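Uracil-dna glycosylase (Deinococcus radiodurans, PDB 4UQM) belongs to the uracil-DNA glycosylase superfamily of alpha/beta proteins, with a core built on a four-stranded parallel beta sheet flanked by helices. Local coordinates at residues Leu80-Tyr85 with Gln151-Gln156. The protein carries 1 engineered substitution. Residues are numbered along the deposited sequence; the frame is centred on the assembly and turned at random.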
loop_
_atom_site.group_PDB
_atom_site.type_symbol
_atom_site.label_atom_id
_atom_site.label_comp_id
_atom_site.label_asym_id
_atom_site.label_seq_id
_atom_site.Cartn_x
_atom_site.Cartn_y
_atom_site.Cartn_z
ATOM N N LEU A 80 -2.995 -3.136 -1.338
ATOM C CA LEU A 80 -3.400 -1.915 -2.003
ATOM C C LEU A 80 -4.670 -1.360 -1.374
ATOM O O LEU A 80 -5.723 -1.995 -1.433
ATOM C CB LEU A 80 -3.629 -2.171 -3.489
ATOM C CG LEU A 80 -3.803 -0.943 -4.387
ATOM C CD1 LEU A 80 -2.572 -0.085 -4.386
ATOM C CD2 LEU A 80 -4.216 -1.257 -5.777
ATOM N N GLY A 81 -4.513 -0.230 -0.680
ATOM C CA GLY A 81 -5.651 0.552 -0.195
ATOM C C GLY A 81 -6.072 1.632 -1.175
ATOM O O GLY A 81 -5.734 1.599 -2.376
ATOM N N GLN A 82 -6.902 2.528 -0.655
ATOM C CA GLN A 82 -7.485 3.581 -1.457
ATOM C C GLN A 82 -6.573 4.797 -1.635
ATOM O O GLN A 82 -6.182 5.156 -2.766
ATOM C CB GLN A 82 -8.851 3.947 -0.839
ATOM C CG GLN A 82 -9.546 5.118 -1.541
ATOM C CD GLN A 82 -10.842 5.494 -0.894
ATOM O OE1 GLN A 82 -11.848 4.797 -1.064
ATOM N NE2 GLN A 82 -10.844 6.606 -0.181
ATOM N N ASP A 83 -6.292 5.451 -0.523
ATOM C CA ASP A 83 -5.490 6.666 -0.520
ATOM C C ASP A 83 -5.006 6.861 0.903
ATOM O O ASP A 83 -5.422 6.140 1.829
ATOM C CB ASP A 83 -6.272 7.894 -1.093
ATOM C CG ASP A 83 -7.390 8.406 -0.214
ATOM O OD1 ASP A 83 -8.132 7.655 0.425
ATOM O OD2 ASP A 83 -7.533 9.666 -0.139
ATOM N N PRO A 84 -4.055 7.760 1.131
ATOM C CA PRO A 84 -3.451 7.838 2.452
ATOM C C PRO A 84 -4.398 8.319 3.520
ATOM O O PRO A 84 -5.399 9.033 3.249
ATOM C CB PRO A 84 -2.311 8.841 2.280
ATOM C CG PRO A 84 -2.020 8.840 0.824
ATOM C CD PRO A 84 -3.373 8.636 0.175
ATOM N N TYR A 85 -4.089 8.037 4.780
ATOM C CA TYR A 85 -4.841 8.655 5.870
ATOM C C TYR A 85 -4.779 10.202 5.698
ATOM O O TYR A 85 -3.743 10.755 5.269
ATOM C CB TYR A 85 -4.173 8.418 7.226
ATOM C CG TYR A 85 -4.238 7.017 7.749
ATOM C CD1 TYR A 85 -5.452 6.374 7.981
ATOM C CD2 TYR A 85 -3.051 6.316 8.012
ATOM C CE1 TYR A 85 -5.485 5.071 8.505
ATOM C CE2 TYR A 85 -3.081 5.061 8.578
ATOM C CZ TYR A 85 -4.305 4.429 8.786
ATOM O OH TYR A 85 -4.413 3.128 9.308
ATOM N N GLN A 151 -10.162 15.202 3.587
ATOM C CA GLN A 151 -10.989 14.937 2.418
ATOM C C GLN A 151 -10.581 13.617 1.704
ATOM O O GLN A 151 -9.710 13.611 0.824
ATOM C CB GLN A 151 -10.859 16.127 1.476
ATOM C CG GLN A 151 -11.394 17.435 2.012
ATOM C CD GLN A 151 -11.017 18.691 1.184
ATOM O OE1 GLN A 151 -11.070 18.664 -0.060
ATOM N NE2 GLN A 151 -10.689 19.805 1.874
ATOM N N ALA A 152 -11.166 12.488 2.118
ATOM C CA ALA A 152 -10.821 11.228 1.520
ATOM C C ALA A 152 -11.026 11.211 0.017
ATOM O O ALA A 152 -12.040 11.671 -0.506
ATOM C CB ALA A 152 -11.599 10.089 2.163
ATOM N N ASN A 153 -10.046 10.640 -0.661
ATOM C CA ASN A 153 -10.044 10.448 -2.118
ATOM C C ASN A 153 -10.069 11.769 -2.898
ATOM O O ASN A 153 -10.395 11.800 -4.065
ATOM C CB ASN A 153 -11.188 9.532 -2.580
ATOM C CG ASN A 153 -10.699 8.358 -3.350
ATOM O OD1 ASN A 153 -9.523 8.061 -3.345
ATOM N ND2 ASN A 153 -11.599 7.658 -4.010
ATOM N N SER A 154 -9.651 12.865 -2.236
ATOM C CA SER A 154 -9.580 14.170 -2.880
ATOM C C SER A 154 -8.579 14.282 -4.000
ATOM O O SER A 154 -8.710 15.165 -4.855
ATOM C CB SER A 154 -9.294 15.260 -1.861
ATOM O OG SER A 154 -8.262 14.916 -0.946
ATOM N N HIS A 155 -7.591 13.380 -4.034
ATOM C CA HIS A 155 -6.661 13.337 -5.161
ATOM C C HIS A 155 -6.877 12.185 -6.120
ATOM O O HIS A 155 -6.025 11.859 -6.911
ATOM C CB HIS A 155 -5.207 13.364 -4.689
ATOM C CG HIS A 155 -4.788 14.689 -4.161
ATOM N ND1 HIS A 155 -3.512 14.919 -3.678
ATOM C CD2 HIS A 155 -5.443 15.862 -4.047
ATOM C CE1 HIS A 155 -3.409 16.186 -3.318
ATOM N NE2 HIS A 155 -4.570 16.779 -3.519
ATOM N N GLN A 156 -8.050 11.543 -6.031
ATOM C CA GLN A 156 -8.450 10.564 -7.036
ATOM C C GLN A 156 -8.550 11.215 -8.415
ATOM O O GLN A 156 -8.979 12.355 -8.547
ATOM C CB GLN A 156 -9.757 9.867 -6.581
ATOM C CG GLN A 156 -10.233 8.692 -7.410
ATOM C CD GLN A 156 -10.851 9.093 -8.696
ATOM O OE1 GLN A 156 -11.436 10.174 -8.823
ATOM N NE2 GLN A 156 -10.725 8.237 -9.685
HETATM O O HOH W 1 -8.260 5.941 -4.647
HETATM O O HOH W 2 -6.659 11.319 -2.261
#
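Gln82 and Asp83, in the Gly-Gln-Asp-Pro-Tyr signature sequence that leaves the C-terminal end of strand 77-81, meet Asn153 in the loop between strand 147-148 and helix 160-172. One direct hydrogen bond joins the segments: the backbone N of Asn153 donates to OD2 of Asp83 at 2.7 Å, with a bent N-H...O angle of 149°, reaching the oxygen from above the carboxylate plane. The other oxygen, OD1, takes a second bond at 3.0 Å from NE2 of the neighbouring Gln82, again tilted out of the carboxylate plane. With CG between its own backbone N and carbonyl carbon (chi1 70°), Asp83 presents its carboxylate to both donors, and this grip at both oxygens should restrict its rotation. OD2 also accepts from a water 2.8 Å away, which in turn takes the backbone N-H of His155, so Asp83 holds two overlapping beta turns, type II from Gln151 to Ser154 through Asn153 N and type I from Asn153 to Gln156 through this water.

The side chains of Gln82 and Asn153 cross at about a right angle, with their amide planes stacked 22° apart, and Gln82 NE2 sits 3.6 Å from Asn153 CG. That is flat packing, with no direct hydrogen bond between the two amides. A second water does the polar work here, donating to Gln82 O at 2.9 Å and to Asn153 OD1 at 2.8 Å. Tyr186 of helix 185-188 packs against both side chains.

Asn153 occupies the third position of the type II turn, where its positive phi is expected. Ser154 braces that turn, its N and OG both bonding to Gln151 O. Gln82 OE1 hydrogen-bonds a glycerol, probably from the crystallisation liquor. The nearest atom of the bound nucleic acid is about 4 Å from the contact, consistent with the active-site pocket that the Gly-Gln-Asp-Pro-Tyr loop lines in family 1 uracil-DNA glycosylases.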